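Local coordinates for thermosome subunit (Methanococcoides burtonii, PDB 3AQ1), which probably acts as an ATP-dependent group II chaperonin, binding unfolded proteins and helping them to fold, at residues L58-E63 with F391-E396; Y78-E83 with G382-A387; G260-R265 with K310-T315; S270-L275 with A281-D286. All blocks are in the same frame, centred on the assembly; numbering follows the deposited sequence.

The four contacts form two pairs at opposite ends of an elongated, open monomer. Contacts 1 and 2 lie in the helical equatorial domain, the part that binds ATP in chaperonins of this family. Their centres are about 11 Å apart and both use helix 383-394; they meet directly where Phe391 CD2 lies 3.8 Å from Tyr78 CD1. Contacts 3 and 4 lie in the apical domain, the substrate-binding part in relatives, with centres about 14 Å apart and joined by Val314 CG2 against Leu275 CD2 at 4.1 Å. Between the pairs, centres are about 52 to 62 Å apart. In sequence both apical contacts are nested inside the loops closed by contacts 1 and 2.

Contact 1: residues L58-E63 with F391-E396; sequences LSKAEE and FAEALE
Lys60 reaches from helix 45-65 across to Glu393 and Ala394 on helix 383-394, and its aliphatic stem carries most of the contact. With CG anti to the carbonyl carbon (chi1 -77°), the chain leaves CB and CG toward the facing helix and stays extended as far as CE. CD is the first atom to meet the other side, 4.0 Å from Glu393 OE1 and about 4.7 Å from Ala394 CB. CE goes deepest: it rests 3.6 Å from Glu393 CB and also neighbours the carboxylate atom OE1 and the backbone N of Ala394. The two helices belong to the largely helical equatorial domain of the chaperonin fold, where segments more than 300 residues apart in sequence are packed side by side. At the last torsion the lysine bends (chi4 48°), which leaves NZ 4.4 Å from Glu393 OE1, beyond a salt bridge; the ammonium group instead pairs with Glu56 on its own helix. Glu393 extends past CG, roughly at a right angle to the lysine, and a weak, long ion pair links its OE1 to Lys390. Beside the lysine stem, the methyl of Ala394 packs on Leu53 and Leu57 of helix 45-65.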
loop_
_atom_site.group_PDB
_atom_site.type_symbol
_atom_site.label_atom_id
_atom_site.label_comp_id
_atom_site.label_asym_id
_atom_site.label_seq_id
_atom_site.Cartn_x
_atom_site.Cartn_y
_atom_site.Cartn_z
ATOM N N LEU A 58 3.783 -5.758 -30.473
ATOM C CA LEU A 58 4.730 -6.566 -31.245
ATOM C C LEU A 58 4.177 -6.947 -32.585
ATOM O O LEU A 58 4.773 -6.646 -33.609
ATOM C CB LEU A 58 5.111 -7.842 -30.522
ATOM C CG LEU A 58 6.471 -7.753 -29.851
ATOM C CD1 LEU A 58 6.739 -9.035 -29.074
ATOM C CD2 LEU A 58 7.552 -7.480 -30.880
ATOM N N SER A 59 3.039 -7.626 -32.570
ATOM C CA SER A 59 2.463 -8.133 -33.798
ATOM C C SER A 59 2.216 -6.984 -34.767
ATOM O O SER A 59 2.474 -7.108 -35.966
ATOM C CB SER A 59 1.190 -8.948 -33.519
ATOM O OG SER A 59 0.015 -8.219 -33.832
ATOM N N LYS A 60 1.750 -5.855 -34.251
ATOM C CA LYS A 60 1.567 -4.694 -35.110
ATOM C C LYS A 60 2.904 -4.174 -35.639
ATOM O O LYS A 60 2.972 -3.637 -36.737
ATOM C CB LYS A 60 0.754 -3.587 -34.424
ATOM C CG LYS A 60 -0.751 -3.881 -34.385
ATOM C CD LYS A 60 -1.570 -2.627 -34.144
ATOM C CE LYS A 60 -3.058 -2.920 -34.192
ATOM N NZ LYS A 60 -3.367 -4.114 -33.366
ATOM N N ALA A 61 3.971 -4.344 -34.873
ATOM C CA ALA A 61 5.284 -3.946 -35.369
ATOM C C ALA A 61 5.764 -4.903 -36.467
ATOM O O ALA A 61 6.385 -4.485 -37.445
ATOM C CB ALA A 61 6.299 -3.869 -34.230
ATOM N N GLU A 62 5.478 -6.187 -36.304
ATOM C CA GLU A 62 5.908 -7.169 -37.285
ATOM C C GLU A 62 5.135 -6.961 -38.584
ATOM O O GLU A 62 5.679 -7.137 -39.669
ATOM C CB GLU A 62 5.831 -8.606 -36.725
ATOM C CG GLU A 62 7.123 -8.994 -35.939
ATOM C CD GLU A 62 6.975 -10.172 -34.968
ATOM O OE1 GLU A 62 5.874 -10.755 -34.881
ATOM O OE2 GLU A 62 7.970 -10.515 -34.284
ATOM N N GLU A 63 3.882 -6.537 -38.471
ATOM C CA GLU A 63 3.141 -6.075 -39.638
ATOM C C GLU A 63 3.855 -4.899 -40.312
ATOM O O GLU A 63 4.214 -4.982 -41.487
ATOM C CB GLU A 63 1.715 -5.663 -39.262
ATOM C CG GLU A 63 0.818 -6.802 -38.800
ATOM C CD GLU A 63 -0.591 -6.328 -38.476
ATOM O OE1 GLU A 63 -0.789 -5.098 -38.286
ATOM O OE2 GLU A 63 -1.498 -7.190 -38.416
ATOM N N PHE A 391 0.068 2.095 -32.290
ATOM C CA PHE A 391 0.081 2.030 -30.834
ATOM C C PHE A 391 -1.339 2.291 -30.353
ATOM O O PHE A 391 -1.945 1.455 -29.676
ATOM C CB PHE A 391 1.055 3.056 -30.247
ATOM C CG PHE A 391 1.399 2.828 -28.789
ATOM C CD1 PHE A 391 0.550 3.233 -27.789
ATOM C CD2 PHE A 391 2.596 2.252 -28.427
ATOM C CE1 PHE A 391 0.880 3.044 -26.450
ATOM C CE2 PHE A 391 2.925 2.062 -27.089
ATOM C CZ PHE A 391 2.067 2.462 -26.105
ATOM N N ALA A 392 -1.877 3.446 -30.732
ATOM C CA ALA A 392 -3.232 3.816 -30.339
ATOM C C ALA A 392 -4.251 2.713 -30.658
ATOM O O ALA A 392 -5.274 2.601 -29.997
ATOM C CB ALA A 392 -3.632 5.134 -30.985
ATOM N N GLU A 393 -3.958 1.888 -31.656
ATOM C CA GLU A 393 -4.853 0.794 -32.038
ATOM C C GLU A 393 -4.727 -0.389 -31.095
ATOM O O GLU A 393 -5.696 -1.107 -30.849
ATOM C CB GLU A 393 -4.540 0.298 -33.450
ATOM C CG GLU A 393 -4.927 1.212 -34.600
ATOM C CD GLU A 393 -4.884 0.463 -35.919
ATOM O OE1 GLU A 393 -4.703 -0.775 -35.868
ATOM O OE2 GLU A 393 -5.030 1.094 -36.990
ATOM N N ALA A 394 -3.515 -0.611 -30.605
ATOM C CA ALA A 394 -3.242 -1.748 -29.745
ATOM C C ALA A 394 -3.972 -1.586 -28.420
ATOM O O ALA A 394 -4.428 -2.569 -27.819
ATOM C CB ALA A 394 -1.750 -1.892 -29.525
ATOM N N LEU A 395 -4.085 -0.338 -27.974
ATOM C CA LEU A 395 -4.739 -0.032 -26.712
ATOM C C LEU A 395 -6.116 -0.692 -26.586
ATOM O O LEU A 395 -6.473 -1.205 -25.532
ATOM C CB LEU A 395 -4.845 1.477 -26.543
ATOM C CG LEU A 395 -3.475 2.068 -26.219
ATOM C CD1 LEU A 395 -3.532 3.581 -26.088
ATOM C CD2 LEU A 395 -2.920 1.422 -24.939
ATOM N N GLU A 396 -6.885 -0.697 -27.670
ATOM C CA GLU A 396 -8.237 -1.235 -27.623
ATOM C C GLU A 396 -8.273 -2.741 -27.476
ATOM O O GLU A 396 -9.339 -3.335 -27.446
ATOM C CB GLU A 396 -9.039 -0.818 -28.844
ATOM C CG GLU A 396 -9.369 0.660 -28.860
ATOM C CD GLU A 396 -10.246 1.060 -30.042
ATOM O OE1 GLU A 396 -10.061 0.515 -31.171
ATOM O OE2 GLU A 396 -11.110 1.939 -29.824
#

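Contact 2: residues Y78-E83 with G382-A387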
loop_
_atom_site.group_PDB
_atom_site.type_symbol
_atom_site.label_atom_id
_atom_site.label_comp_id
_atom_site.label_asym_id
_atom_site.label_seq_id
_atom_site.Cartn_x
_atom_site.Cartn_y
_atom_site.Cartn_z
ATOM N N TYR A 78 6.741 4.264 -30.924
ATOM C CA TYR A 78 6.122 3.660 -29.753
ATOM C C TYR A 78 6.500 4.410 -28.477
ATOM O O TYR A 78 5.633 4.737 -27.665
ATOM C CB TYR A 78 6.532 2.192 -29.613
ATOM C CG TYR A 78 5.773 1.211 -30.473
ATOM C CD1 TYR A 78 4.836 1.632 -31.400
ATOM C CD2 TYR A 78 6.019 -0.144 -30.366
ATOM C CE1 TYR A 78 4.160 0.717 -32.188
ATOM C CE2 TYR A 78 5.350 -1.064 -31.140
ATOM C CZ TYR A 78 4.422 -0.633 -32.044
ATOM O OH TYR A 78 3.765 -1.570 -32.806
ATOM N N ARG A 79 7.792 4.666 -28.295
ATOM C CA ARG A 79 8.263 5.328 -27.083
ATOM C C ARG A 79 7.678 6.735 -26.965
ATOM O O ARG A 79 7.402 7.220 -25.866
ATOM C CB ARG A 79 9.787 5.380 -27.039
ATOM C CG ARG A 79 10.324 6.075 -25.796
ATOM C CD ARG A 79 11.830 6.183 -25.834
ATOM N NE ARG A 79 12.458 4.880 -26.007
ATOM C CZ ARG A 79 12.634 4.008 -25.018
ATOM N NH1 ARG A 79 12.218 4.304 -23.786
ATOM N NH2 ARG A 79 13.222 2.841 -25.259
ATOM N N HIS A 80 7.484 7.381 -28.106
ATOM C CA HIS A 80 6.835 8.678 -28.140
ATOM C C HIS A 80 5.351 8.484 -27.812
ATOM O O HIS A 80 4.736 9.289 -27.104
ATOM C CB HIS A 80 7.050 9.325 -29.515
ATOM C CG HIS A 80 6.597 10.747 -29.601
ATOM N ND1 HIS A 80 6.277 11.354 -30.800
ATOM C CD2 HIS A 80 6.399 11.683 -28.642
ATOM C CE1 HIS A 80 5.905 12.601 -30.574
ATOM N NE2 HIS A 80 5.968 12.826 -29.274
ATOM N N ALA A 81 4.788 7.387 -28.303
ATOM C CA ALA A 81 3.403 7.053 -28.001
ATOM C C ALA A 81 3.201 6.918 -26.501
ATOM O O ALA A 81 2.335 7.568 -25.934
ATOM C CB ALA A 81 2.993 5.778 -28.706
ATOM N N ALA A 82 4.005 6.078 -25.861
ATOM C CA ALA A 82 3.886 5.847 -24.424
ATOM C C ALA A 82 3.955 7.144 -23.639
ATOM O O ALA A 82 3.227 7.335 -22.669
ATOM C CB ALA A 82 4.958 4.905 -23.946
ATOM N N GLU A 83 4.843 8.031 -24.057
ATOM C CA GLU A 83 5.019 9.299 -23.366
ATOM C C GLU A 83 3.815 10.217 -23.590
ATOM O O GLU A 83 3.383 10.937 -22.681
ATOM C CB GLU A 83 6.339 9.952 -23.790
ATOM C CG GLU A 83 7.566 9.181 -23.291
ATOM C CD GLU A 83 8.846 9.507 -24.046
ATOM O OE1 GLU A 83 8.771 10.200 -25.088
ATOM O OE2 GLU A 83 9.926 9.055 -23.596
ATOM N N GLY A 382 5.116 11.395 -41.641
ATOM C CA GLY A 382 6.161 10.426 -41.900
ATOM C C GLY A 382 5.721 9.019 -41.548
ATOM O O GLY A 382 4.523 8.729 -41.446
ATOM N N ARG A 383 6.701 8.140 -41.369
ATOM C CA ARG A 383 6.441 6.754 -41.002
ATOM C C ARG A 383 6.132 6.663 -39.508
ATOM O O ARG A 383 5.407 5.768 -39.069
ATOM C CB ARG A 383 7.640 5.874 -41.374
ATOM C CG ARG A 383 7.919 5.804 -42.875
ATOM C CD ARG A 383 9.415 5.733 -43.187
ATOM N NE ARG A 383 9.662 5.550 -44.617
ATOM C CZ ARG A 383 10.863 5.601 -45.187
ATOM N NH1 ARG A 383 11.942 5.838 -44.450
ATOM N NH2 ARG A 383 10.985 5.419 -46.496
ATOM N N GLU A 384 6.680 7.601 -38.736
ATOM C CA GLU A 384 6.403 7.684 -37.305
ATOM C C GLU A 384 4.896 7.642 -37.075
ATOM O O GLU A 384 4.419 6.958 -36.172
ATOM C CB GLU A 384 6.992 8.964 -36.700
ATOM C CG GLU A 384 7.164 8.912 -35.186
ATOM C CD GLU A 384 7.275 10.286 -34.538
ATOM O OE1 GLU A 384 6.910 11.296 -35.182
ATOM O OE2 GLU A 384 7.718 10.355 -33.371
ATOM N N GLN A 385 4.150 8.366 -37.904
ATOM C CA GLN A 385 2.701 8.433 -37.762
ATOM C C GLN A 385 2.036 7.059 -37.802
ATOM O O GLN A 385 1.145 6.772 -37.006
ATOM C CB GLN A 385 2.079 9.331 -38.828
ATOM C CG GLN A 385 0.561 9.281 -38.816
ATOM C CD GLN A 385 -0.068 9.941 -40.025
ATOM O OE1 GLN A 385 0.617 10.747 -40.694
ATOM N NE2 GLN A 385 -1.253 9.653 -40.302
ATOM N N LEU A 386 2.455 6.220 -38.742
ATOM C CA LEU A 386 1.937 4.859 -38.814
ATOM C C LEU A 386 2.166 4.128 -37.493
ATOM O O LEU A 386 1.279 3.444 -36.990
ATOM C CB LEU A 386 2.581 4.099 -39.977
ATOM C CG LEU A 386 1.762 4.132 -41.272
ATOM C CD1 LEU A 386 2.626 3.902 -42.517
ATOM C CD2 LEU A 386 0.593 3.138 -41.198
ATOM N N ALA A 387 3.360 4.306 -36.934
ATOM C CA ALA A 387 3.770 3.638 -35.705
ATOM C C ALA A 387 2.925 4.050 -34.505
ATOM O O ALA A 387 2.435 3.197 -33.758
ATOM C CB ALA A 387 5.239 3.905 -35.430
#
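Tyr78 and His80 both meet segment 382-387 with ring edges, and neither turns a face to it. In the plane of the Tyr78 ring, at its CE1 edge, lies the carbonyl oxygen of Ala387, with CE1 to O 3.4 Å; the alanine methyl stands farther off, its CB about 4.6 Å from Tyr78 CD1. At the edge of the imidazole comes the carboxylate of Glu384. His80 ND1 donates a hydrogen bond of 3.1 Å to Glu384 OE2, bent to 143° at the hydrogen. The two flat groups are close to parallel but not level: ND1 approaches OE2 from above the carboxylate plane, 44° out of it. The imidazole reaches this place because CG stands opposite the backbone N (chi1 -172°), while the glutamate chain comes out extended and meets it at about a right angle. The negative carboxylate would probably favour a protonated imidazole. A leucine in place of His80 would take away the N-H donor and would probably leave the Glu384 carboxylate without its mate on this helix. The contact ties the beginning of helix 383-394 to the first half of helix 71-92. On the side of helix 45-65, the Tyr78 hydroxyl hydrogen-bonds to the carbonyl oxygen of Leu57, and the ring also touches Thr463 of helix 449-467.

Contact 3: residues G260-R265 with K310-T315; sequences GIYAVR and KMTYVT
Within the mixed sheet of the apical domain, strands 262-264 and 310-317 are not hydrogen-bonded neighbours; Tyr262 and Thr312 bridge them through their side chains. Even at Val264 and Thr312, where the two segments come nearest, the CA atoms are 8.9 Å apart. Tyr262, farther along the strand, crosses the gap with CG opposite its backbone N (chi1 -171°), and the threonine comes to meet it from the other direction. Their hydroxyls join in a hydrogen bond, Tyr262 OH giving to Thr312 OG1 at 2.8 Å, with OG1 lying in the plane of the ring at its edge. The methyl branch of Thr312 packs beside the same end of the ring, CG2 being 3.6 Å from Tyr262 OH. Val264 adds a looser van der Waals touch, its methyl CG1 4.2 Å from Thr312 OG1. Phe243 of strand 241-244, parallel neighbour of 262-264, packs against both. A phenylalanine at Tyr262 would keep the ring but would probably leave Thr312 OG1 without this donor in a buried setting. Because Thr312 OG1 also bonds to the carbonyl oxygen of Lys174, the tyrosine proton and the threonine proton are both used, forming a relay that satisfies two buried hydroxyls and probably fixes the threonine's rotation.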
loop_
_atom_site.group_PDB
_atom_site.type_symbol
_atom_site.label_atom_id
_atom_site.label_comp_id
_atom_site.label_asym_id
_atom_site.label_seq_id
_atom_site.Cartn_x
_atom_site.Cartn_y
_atom_site.Cartn_z
ATOM N N GLY A 260 14.169 -0.393 38.706
ATOM C CA GLY A 260 13.003 0.357 38.255
ATOM C C GLY A 260 12.742 0.287 36.752
ATOM O O GLY A 260 12.075 1.153 36.168
ATOM N N ILE A 261 13.253 -0.767 36.127
ATOM C CA ILE A 261 13.176 -0.914 34.675
ATOM C C ILE A 261 12.030 -1.795 34.133
ATOM O O ILE A 261 11.857 -2.951 34.515
ATOM C CB ILE A 261 14.541 -1.353 34.091
ATOM C CG1 ILE A 261 15.612 -0.320 34.448
ATOM C CG2 ILE A 261 14.458 -1.480 32.594
ATOM C CD1 ILE A 261 16.958 -0.611 33.830
ATOM N N TYR A 262 11.248 -1.204 33.237
ATOM C CA TYR A 262 10.180 -1.895 32.526
ATOM C C TYR A 262 10.800 -2.749 31.408
ATOM O O TYR A 262 11.278 -2.207 30.395
ATOM C CB TYR A 262 9.232 -0.854 31.918
ATOM C CG TYR A 262 7.943 -1.394 31.319
ATOM C CD1 TYR A 262 7.951 -2.235 30.201
ATOM C CD2 TYR A 262 6.713 -1.024 31.847
ATOM C CE1 TYR A 262 6.766 -2.703 29.651
ATOM C CE2 TYR A 262 5.534 -1.487 31.306
ATOM C CZ TYR A 262 5.564 -2.326 30.217
ATOM O OH TYR A 262 4.372 -2.768 29.706
ATOM N N ALA A 263 10.815 -4.071 31.593
ATOM C CA ALA A 263 11.383 -4.952 30.573
ATOM C C ALA A 263 10.384 -5.975 30.051
ATOM O O ALA A 263 9.572 -6.504 30.798
ATOM C CB ALA A 263 12.654 -5.643 31.073
ATOM N N VAL A 264 10.435 -6.244 28.756
ATOM C CA VAL A 264 9.642 -7.328 28.206
ATOM C C VAL A 264 10.572 -8.307 27.505
ATOM O O VAL A 264 11.525 -7.899 26.873
ATOM C CB VAL A 264 8.518 -6.829 27.258
ATOM C CG1 VAL A 264 7.979 -5.472 27.712
ATOM C CG2 VAL A 264 9.034 -6.692 25.893
ATOM N N ARG A 265 10.294 -9.599 27.638
ATOM C CA ARG A 265 11.098 -10.630 26.996
ATOM C C ARG A 265 10.384 -11.177 25.763
ATOM O O ARG A 265 9.199 -10.931 25.573
ATOM C CB ARG A 265 11.370 -11.770 27.972
ATOM C CG ARG A 265 10.174 -12.660 28.215
ATOM C CD ARG A 265 10.304 -13.497 29.495
ATOM N NE ARG A 265 9.143 -14.359 29.663
ATOM C CZ ARG A 265 9.109 -15.633 29.291
ATOM N NH1 ARG A 265 10.183 -16.204 28.760
ATOM N NH2 ARG A 265 8.004 -16.343 29.457
ATOM N N LYS A 310 -2.939 -8.625 29.053
ATOM C CA LYS A 310 -2.368 -7.284 29.159
ATOM C C LYS A 310 -1.490 -6.987 27.942
ATOM O O LYS A 310 -0.931 -7.901 27.322
ATOM C CB LYS A 310 -1.547 -7.144 30.444
ATOM C CG LYS A 310 -2.241 -7.636 31.710
ATOM C CD LYS A 310 -1.349 -7.467 32.931
ATOM C CE LYS A 310 -1.931 -8.114 34.191
ATOM N NZ LYS A 310 -1.120 -7.781 35.414
ATOM N N MET A 311 -1.384 -5.709 27.594
ATOM C CA MET A 311 -0.558 -5.282 26.463
ATOM C C MET A 311 0.360 -4.077 26.768
ATOM O O MET A 311 0.124 -3.317 27.709
ATOM C CB MET A 311 -1.448 -4.998 25.250
ATOM C CG MET A 311 -1.956 -6.269 24.561
ATOM S SD MET A 311 -2.525 -6.035 22.857
ATOM C CE MET A 311 -3.841 -4.837 23.097
ATOM N N THR A 312 1.403 -3.898 25.965
ATOM C CA THR A 312 2.313 -2.769 26.172
ATOM C C THR A 312 2.110 -1.620 25.183
ATOM O O THR A 312 2.406 -1.763 24.006
ATOM C CB THR A 312 3.769 -3.209 26.123
ATOM O OG1 THR A 312 4.045 -4.054 27.241
ATOM C CG2 THR A 312 4.675 -2.005 26.206
ATOM N N TYR A 313 1.603 -0.487 25.672
ATOM C CA TYR A 313 1.404 0.714 24.849
ATOM C C TYR A 313 2.633 1.667 24.865
ATOM O O TYR A 313 3.111 2.068 25.922
ATOM C CB TYR A 313 0.163 1.480 25.319
ATOM C CG TYR A 313 -1.167 0.799 25.074
ATOM C CD1 TYR A 313 -2.106 1.353 24.205
ATOM C CD2 TYR A 313 -1.501 -0.385 25.722
ATOM C CE1 TYR A 313 -3.319 0.743 23.983
ATOM C CE2 TYR A 313 -2.723 -1.008 25.497
ATOM C CZ TYR A 313 -3.622 -0.436 24.635
ATOM O OH TYR A 313 -4.833 -1.048 24.416
ATOM N N VAL A 314 3.127 2.020 23.684
ATOM C CA VAL A 314 4.217 2.978 23.535
ATOM C C VAL A 314 3.704 4.207 22.770
ATOM O O VAL A 314 3.677 4.213 21.557
ATOM C CB VAL A 314 5.391 2.345 22.770
ATOM C CG1 VAL A 314 6.531 3.304 22.666
ATOM C CG2 VAL A 314 5.835 1.076 23.460
ATOM N N THR A 315 3.280 5.239 23.494
ATOM C CA THR A 315 2.687 6.433 22.889
ATOM C C THR A 315 3.571 7.681 23.030
ATOM O O THR A 315 4.557 7.691 23.768
ATOM C CB THR A 315 1.322 6.753 23.515
ATOM O OG1 THR A 315 1.486 6.991 24.911
ATOM C CG2 THR A 315 0.388 5.597 23.354
#

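Contact 4: residues S270-L275 with A281-D286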
loop_
_atom_site.group_PDB
_atom_site.type_symbol
_atom_site.label_atom_id
_atom_site.label_comp_id
_atom_site.label_asym_id
_atom_site.label_seq_id
_atom_site.Cartn_x
_atom_site.Cartn_y
_atom_site.Cartn_z
ATOM N N SER A 270 9.625 -8.277 14.431
ATOM C CA SER A 270 9.006 -7.232 13.625
ATOM C C SER A 270 8.519 -6.089 14.499
ATOM O O SER A 270 8.449 -4.941 14.058
ATOM C CB SER A 270 7.840 -7.797 12.817
ATOM O OG SER A 270 6.776 -8.164 13.678
ATOM N N ASP A 271 8.142 -6.428 15.727
ATOM C CA ASP A 271 7.803 -5.442 16.739
ATOM C C ASP A 271 9.057 -4.656 17.130
ATOM O O ASP A 271 8.998 -3.456 17.374
ATOM C CB ASP A 271 7.190 -6.127 17.960
ATOM C CG ASP A 271 5.677 -6.209 17.883
ATOM O OD1 ASP A 271 5.077 -5.355 17.195
ATOM O OD2 ASP A 271 5.088 -7.112 18.520
ATOM N N LEU A 272 10.193 -5.349 17.173
ATOM C CA LEU A 272 11.467 -4.718 17.439
ATOM C C LEU A 272 11.827 -3.746 16.312
ATOM O O LEU A 272 12.349 -2.660 16.568
ATOM C CB LEU A 272 12.551 -5.776 17.637
ATOM C CG LEU A 272 13.543 -5.568 18.795
ATOM C CD1 LEU A 272 12.840 -5.383 20.137
ATOM C CD2 LEU A 272 14.511 -6.730 18.887
ATOM N N LYS A 273 11.546 -4.134 15.069
ATOM C CA LYS A 273 11.793 -3.262 13.922
ATOM C C LYS A 273 10.966 -2.012 14.062
ATOM O O LYS A 273 11.461 -0.905 13.876
ATOM C CB LYS A 273 11.459 -3.946 12.593
ATOM C CG LYS A 273 12.681 -4.402 11.799
ATOM C CD LYS A 273 12.288 -4.894 10.400
ATOM C CE LYS A 273 13.506 -5.402 9.615
ATOM N NZ LYS A 273 13.173 -5.835 8.221
ATOM N N ARG A 274 9.698 -2.196 14.395
ATOM C CA ARG A 274 8.795 -1.072 14.562
ATOM C C ARG A 274 9.238 -0.155 15.725
ATOM O O ARG A 274 9.233 1.068 15.587
ATOM C CB ARG A 274 7.356 -1.555 14.759
ATOM C CG ARG A 274 6.738 -2.262 13.589
ATOM C CD ARG A 274 5.205 -2.303 13.773
ATOM N NE ARG A 274 4.589 -3.446 13.107
ATOM C CZ ARG A 274 4.002 -3.388 11.913
ATOM N NH1 ARG A 274 3.926 -2.225 11.259
ATOM N NH2 ARG A 274 3.482 -4.494 11.375
ATOM N N LEU A 275 9.620 -0.745 16.858
ATOM C CA LEU A 275 10.129 0.042 17.984
ATOM C C LEU A 275 11.307 0.905 17.544
ATOM O O LEU A 275 11.389 2.087 17.892
ATOM C CB LEU A 275 10.520 -0.846 19.170
ATOM C CG LEU A 275 9.334 -1.412 19.940
ATOM C CD1 LEU A 275 9.715 -2.689 20.666
ATOM C CD2 LEU A 275 8.733 -0.373 20.869
ATOM N N ALA A 281 15.463 4.097 18.682
ATOM C CA ALA A 281 16.390 3.169 19.301
ATOM C C ALA A 281 17.169 2.409 18.252
ATOM O O ALA A 281 16.679 2.167 17.159
ATOM C CB ALA A 281 15.658 2.206 20.200
ATOM N N THR A 282 18.392 2.035 18.597
ATOM C CA THR A 282 19.203 1.208 17.729
ATOM C C THR A 282 19.282 -0.193 18.305
ATOM O O THR A 282 19.757 -0.394 19.417
ATOM C CB THR A 282 20.608 1.797 17.550
ATOM O OG1 THR A 282 20.495 3.167 17.141
ATOM C CG2 THR A 282 21.378 1.013 16.495
ATOM N N ILE A 283 18.781 -1.156 17.545
ATOM C CA ILE A 283 18.766 -2.547 17.963
ATOM C C ILE A 283 20.184 -3.020 18.217
ATOM O O ILE A 283 21.054 -2.866 17.371
ATOM C CB ILE A 283 18.131 -3.442 16.886
ATOM C CG1 ILE A 283 16.808 -2.835 16.405
ATOM C CG2 ILE A 283 17.970 -4.841 17.418
ATOM C CD1 ILE A 283 15.840 -3.825 15.804
ATOM N N ILE A 284 20.404 -3.609 19.383
ATOM C CA ILE A 284 21.738 -3.951 19.845
ATOM C C ILE A 284 21.947 -5.448 19.846
ATOM O O ILE A 284 21.080 -6.197 20.310
ATOM C CB ILE A 284 21.921 -3.450 21.266
ATOM C CG1 ILE A 284 22.332 -1.989 21.250
ATOM C CG2 ILE A 284 22.923 -4.289 22.004
ATOM C CD1 ILE A 284 22.369 -1.431 22.622
ATOM N N GLN A 285 23.098 -5.887 19.335
ATOM C CA GLN A 285 23.399 -7.318 19.260
ATOM C C GLN A 285 24.444 -7.738 20.274
ATOM O O GLN A 285 24.495 -8.894 20.674
ATOM C CB GLN A 285 23.844 -7.723 17.857
ATOM C CG GLN A 285 22.772 -8.428 17.054
ATOM C CD GLN A 285 22.199 -7.547 15.961
ATOM O OE1 GLN A 285 22.862 -6.617 15.501
ATOM N NE2 GLN A 285 20.966 -7.840 15.531
ATOM N N ASP A 286 25.275 -6.791 20.688
ATOM C CA ASP A 286 26.331 -7.069 21.648
ATOM C C ASP A 286 26.061 -6.208 22.869
ATOM O O ASP A 286 26.021 -4.986 22.767
ATOM C CB ASP A 286 27.698 -6.731 21.029
ATOM C CG ASP A 286 28.889 -7.151 21.908
ATOM O OD1 ASP A 286 28.714 -7.419 23.118
ATOM O OD2 ASP A 286 30.023 -7.200 21.376
#
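Ile283 buries the largest area here, and its closest approach is made by the tip methyl CD1, which reaches helix 269-279 at Leu272. The methyl lies 3.8 Å from the carbonyl oxygen Leu272 O and 4.2 Å from Leu272 CG, so it rests partly on the side chain and partly on the helix backbone, where Lys273 N is also near. The isoleucine arrives there with CG1 anti to its carbonyl carbon (chi1 -48°) and an extended chi2, which carries CD1 out toward the helix while CG2 stays behind. Leu272 crosses it obliquely and continues inward, touching Phe243 of strand 241-244 and Gln245. No hydrogen bond links the two segments, and the interaction is dispersive. Leu275 and Ala281 bury similar, smaller areas: their side chains stay farther from the opposite segment, but both pack on Leu192 of strand 184-193, so the strand lies under helix and loop alike. The chain thus leaves helix 269-279, turns back within a few residues, and runs extended beside the end of strand 184-193, where Ile284 makes backbone bonds with Leu192 and Ser194: a helix packed against a sheet, as in the alpha/beta core of chaperonin apical domains.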